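Local coordinates for bromodomain adjacent to zinc finger domain protein 2B (Homo sapiens, PDB 4QF3), which probably reads histone tails through its PHD zinc finger, as part of a bromodomain protein implicated in chromatin regulation, at residues L22-H36 and I43-A55. Residues are numbered along the deposited sequence; the frame is centred on the assembly and turned at random.
With ZN (zinc ion), chain D; ZN (zinc ion), chain C.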
# COMPACT_ATOMS: atom_id res chain seq x y z
N LEU A 22 0.99 2.71 2.29
CA LEU A 22 1.43 2.73 0.88
C LEU A 22 0.33 2.40 -0.12
O LEU A 22 -0.28 1.33 -0.01
CB LEU A 22 2.62 1.78 0.70
CG LEU A 22 3.77 1.96 1.68
CD1 LEU A 22 4.86 1.02 1.21
CD2 LEU A 22 4.28 3.40 1.83
N LEU A 23 0.09 3.31 -1.06
CA LEU A 23 -0.99 3.18 -2.01
C LEU A 23 -0.38 2.84 -3.33
O LEU A 23 0.49 3.59 -3.85
CB LEU A 23 -1.81 4.47 -2.12
CG LEU A 23 -2.13 5.16 -0.79
CD1 LEU A 23 -2.79 6.52 -0.98
CD2 LEU A 23 -3.00 4.23 0.06
N CYS A 24 -0.85 1.74 -3.90
CA CYS A 24 -0.30 1.20 -5.13
C CYS A 24 -0.79 1.99 -6.34
O CYS A 24 -1.99 2.13 -6.53
CB CYS A 24 -0.61 -0.27 -5.35
SG CYS A 24 0.13 -0.95 -6.87
N ASP A 25 0.16 2.44 -7.17
CA ASP A 25 -0.21 3.22 -8.36
C ASP A 25 -0.85 2.33 -9.40
O ASP A 25 -1.58 2.82 -10.28
CB ASP A 25 1.02 3.88 -8.97
CG ASP A 25 1.08 5.33 -8.67
OD1 ASP A 25 0.60 6.11 -9.51
OD2 ASP A 25 1.60 5.67 -7.59
N GLY A 26 -0.55 1.03 -9.33
CA GLY A 26 -1.09 0.05 -10.26
C GLY A 26 -2.54 -0.29 -10.03
O GLY A 26 -3.38 -0.13 -10.93
N CYS A 27 -2.83 -0.77 -8.82
CA CYS A 27 -4.13 -1.32 -8.46
C CYS A 27 -4.92 -0.57 -7.41
O CYS A 27 -6.05 -0.98 -7.06
CB CYS A 27 -3.97 -2.75 -7.95
SG CYS A 27 -3.07 -2.88 -6.37
N ASP A 28 -4.35 0.51 -6.89
CA ASP A 28 -4.96 1.37 -5.87
C ASP A 28 -5.25 0.69 -4.53
O ASP A 28 -6.02 1.24 -3.73
CB ASP A 28 -6.26 2.02 -6.41
CG ASP A 28 -6.04 2.77 -7.71
OD1 ASP A 28 -5.05 3.53 -7.81
OD2 ASP A 28 -6.87 2.60 -8.62
N LYS A 29 -4.64 -0.47 -4.25
CA LYS A 29 -4.81 -1.11 -2.95
C LYS A 29 -3.72 -0.54 -2.04
O LYS A 29 -2.72 -0.03 -2.52
CB LYS A 29 -4.66 -2.58 -3.06
CG LYS A 29 -5.83 -3.23 -3.79
CD LYS A 29 -5.66 -4.72 -3.87
CE LYS A 29 -6.91 -5.33 -4.50
NZ LYS A 29 -6.67 -6.71 -5.00
N GLY A 30 -3.96 -0.62 -0.74
CA GLY A 30 -3.11 -0.06 0.31
C GLY A 30 -2.54 -1.09 1.24
O GLY A 30 -3.10 -2.15 1.47
N CYS A 31 -1.34 -0.81 1.77
CA CYS A 31 -0.78 -1.64 2.79
C CYS A 31 0.24 -0.85 3.59
O CYS A 31 1.12 -0.20 3.01
CB CYS A 31 -0.14 -2.88 2.18
SG CYS A 31 0.34 -4.19 3.34
N HIS A 32 0.17 -0.93 4.91
CA HIS A 32 1.19 -0.23 5.72
C HIS A 32 2.57 -0.84 5.61
O HIS A 32 2.70 -2.05 5.49
CB HIS A 32 0.83 -0.33 7.20
CG HIS A 32 -0.40 0.45 7.59
ND1 HIS A 32 -1.57 -0.16 8.01
CD2 HIS A 32 -0.63 1.78 7.61
CE1 HIS A 32 -2.45 0.78 8.32
NE2 HIS A 32 -1.91 1.97 8.08
N THR A 33 3.58 0.02 5.67
CA THR A 33 4.94 -0.45 5.67
C THR A 33 5.12 -1.60 6.69
O THR A 33 5.75 -2.65 6.41
CB THR A 33 5.85 0.73 6.06
OG1 THR A 33 5.34 1.35 7.25
CG2 THR A 33 6.01 1.74 4.95
N TYR A 34 4.57 -1.44 7.90
CA TYR A 34 4.79 -2.35 9.02
C TYR A 34 3.87 -3.55 9.02
O TYR A 34 4.00 -4.43 9.86
CB TYR A 34 4.66 -1.58 10.34
CG TYR A 34 3.36 -0.78 10.48
CD1 TYR A 34 2.15 -1.42 10.77
CD2 TYR A 34 3.34 0.57 10.29
CE1 TYR A 34 0.98 -0.69 10.89
CE2 TYR A 34 2.19 1.31 10.44
CZ TYR A 34 0.99 0.65 10.73
OH TYR A 34 -0.17 1.42 10.82
N CYS A 35 2.93 -3.57 8.07
CA CYS A 35 2.01 -4.70 7.86
C CYS A 35 2.50 -5.63 6.75
O CYS A 35 2.11 -6.79 6.74
CB CYS A 35 0.57 -4.25 7.51
SG CYS A 35 -0.24 -3.50 8.95
N HIS A 36 3.40 -5.16 5.87
CA HIS A 36 4.10 -6.06 4.98
C HIS A 36 4.99 -7.01 5.74
O HIS A 36 5.50 -6.70 6.82
CB HIS A 36 5.04 -5.31 4.05
CG HIS A 36 4.35 -4.62 2.93
ND1 HIS A 36 4.10 -5.24 1.73
CD2 HIS A 36 3.89 -3.36 2.82
CE1 HIS A 36 3.52 -4.39 0.91
NE2 HIS A 36 3.39 -3.24 1.54
N ILE A 43 10.45 4.51 3.63
CA ILE A 43 9.26 5.11 3.04
C ILE A 43 9.62 5.53 1.61
O ILE A 43 10.60 6.30 1.39
CB ILE A 43 8.74 6.30 3.86
CG1 ILE A 43 8.36 5.84 5.29
CG2 ILE A 43 7.52 6.93 3.21
CD1 ILE A 43 8.17 6.97 6.27
N PRO A 44 8.87 5.02 0.62
CA PRO A 44 9.15 5.34 -0.74
C PRO A 44 9.10 6.85 -0.99
O PRO A 44 8.16 7.54 -0.55
CB PRO A 44 8.04 4.62 -1.52
CG PRO A 44 7.62 3.46 -0.68
CD PRO A 44 7.80 3.96 0.74
N ASP A 45 10.13 7.33 -1.67
CA ASP A 45 10.23 8.76 -1.98
C ASP A 45 9.33 9.22 -3.10
O ASP A 45 8.98 10.43 -3.21
CB ASP A 45 11.70 9.02 -2.35
CG ASP A 45 12.05 10.44 -2.44
OD1 ASP A 45 11.86 11.17 -1.43
OD2 ASP A 45 12.59 10.82 -3.52
N GLY A 46 8.93 8.26 -3.94
CA GLY A 46 8.06 8.52 -5.09
C GLY A 46 6.80 7.69 -5.09
O GLY A 46 6.11 7.59 -4.08
N ASP A 47 6.53 7.04 -6.21
CA ASP A 47 5.33 6.20 -6.32
C ASP A 47 5.62 4.83 -5.79
O ASP A 47 6.79 4.42 -5.67
CB ASP A 47 4.96 6.07 -7.75
CG ASP A 47 4.58 7.41 -8.34
OD1 ASP A 47 3.73 8.15 -7.72
OD2 ASP A 47 5.13 7.67 -9.41
N TRP A 48 4.54 4.14 -5.45
CA TRP A 48 4.62 2.75 -4.97
C TRP A 48 3.88 1.78 -5.91
O TRP A 48 2.83 2.13 -6.40
CB TRP A 48 4.00 2.71 -3.59
CG TRP A 48 3.99 1.36 -2.99
CD1 TRP A 48 2.88 0.62 -2.69
CD2 TRP A 48 5.11 0.56 -2.64
NE1 TRP A 48 3.25 -0.57 -2.16
CE2 TRP A 48 4.61 -0.65 -2.12
CE3 TRP A 48 6.48 0.74 -2.73
CZ2 TRP A 48 5.43 -1.65 -1.66
CZ3 TRP A 48 7.30 -0.26 -2.23
CH2 TRP A 48 6.77 -1.47 -1.76
N PHE A 49 4.50 0.63 -6.19
CA PHE A 49 3.83 -0.50 -6.84
C PHE A 49 3.96 -1.69 -5.93
O PHE A 49 5.09 -2.02 -5.46
CB PHE A 49 4.49 -0.75 -8.21
CG PHE A 49 4.20 0.35 -9.20
CD1 PHE A 49 3.00 0.35 -9.89
CD2 PHE A 49 5.11 1.39 -9.38
CE1 PHE A 49 2.70 1.39 -10.77
CE2 PHE A 49 4.81 2.43 -10.26
CZ PHE A 49 3.62 2.42 -10.94
N CYS A 50 2.81 -2.31 -5.67
CA CYS A 50 2.73 -3.34 -4.64
C CYS A 50 3.32 -4.65 -5.17
O CYS A 50 3.55 -4.85 -6.35
CB CYS A 50 1.29 -3.58 -4.17
SG CYS A 50 0.29 -4.50 -5.35
N PRO A 51 3.60 -5.58 -4.25
CA PRO A 51 4.30 -6.76 -4.71
C PRO A 51 3.47 -7.60 -5.71
O PRO A 51 4.03 -8.29 -6.55
CB PRO A 51 4.54 -7.53 -3.38
CG PRO A 51 4.55 -6.50 -2.33
CD PRO A 51 3.54 -5.49 -2.78
N ALA A 52 2.15 -7.56 -5.58
CA ALA A 52 1.29 -8.33 -6.51
C ALA A 52 1.42 -7.76 -7.91
O ALA A 52 1.57 -8.49 -8.89
CB ALA A 52 -0.15 -8.32 -6.06
N CYS A 53 1.43 -6.42 -8.00
CA CYS A 53 1.58 -5.78 -9.31
C CYS A 53 2.94 -5.99 -9.93
O CYS A 53 3.04 -6.27 -11.09
CB CYS A 53 1.25 -4.30 -9.24
SG CYS A 53 -0.52 -3.92 -9.06
N ILE A 54 4.00 -5.96 -9.13
CA ILE A 54 5.33 -6.24 -9.62
C ILE A 54 5.48 -7.68 -10.11
O ILE A 54 5.99 -7.92 -11.20
CB ILE A 54 6.35 -5.89 -8.50
CG1 ILE A 54 6.34 -4.39 -8.18
CG2 ILE A 54 7.75 -6.30 -8.92
CD1 ILE A 54 6.72 -3.47 -9.34
N ALA A 55 5.02 -8.65 -9.33
CA ALA A 55 4.99 -10.06 -9.78
C ALA A 55 4.30 -10.32 -11.12
O ALA A 55 4.79 -11.11 -11.95
CB ALA A 55 4.35 -10.92 -8.70
ZN ZN D . -0.80 -3.09 -6.89
ZN ZN C . -1.97 -2.26 8.12
O HOH W 1 -0.07 -1.02 -1.80
O HOH W 2 2.02 5.71 -4.94
O HOH W 3 2.74 8.20 -10.90
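The SG atoms of C24, C27, C50 and C53 lie 2.3 to 2.4 Å from one zinc ion, and this Cys4 site ties the two segments together. C24 SG also accepts from C50 N (3.2 Å, 161° at the hydrogen) and, over a longer distance, from C27 N. These N-H groups probably offset some of the thiolate charge. C50 SG caps the helix start by accepting from C53 N. H32 and C35 join C9 and C12 round the other zinc ion, giving the interleaved cross-brace of a PHD finger. Beside the Cys4 site, D25 N donates to W48 O at 2.8 Å.

W48 holds CG anti to its backbone N (chi1 179°), which lays the indole against L22. L22 CD1 sits 3.7 Å above the W48 ring plane, and L22 CB makes a CH-pi contact with the five-membered ring. H36 NE2 approaches W48 CZ2 obliquely at 4.1 Å. With W48 cut back to an alanine, L22 would probably lose its aromatic cover and a gap would open beside H36. D25 OD2 and D47 OD1, two acceptors of like charge, lie 3.3 Å apart. A water that donates to D25 OD1 and D47 OD2 probably eases this. A second water joins L23 O, D25 OD2 and W48 N.

L22 of strand 21-23 thus packs on the loop of P44 and W48, while the zinc turn 24-27 meets the start of helix 51-57.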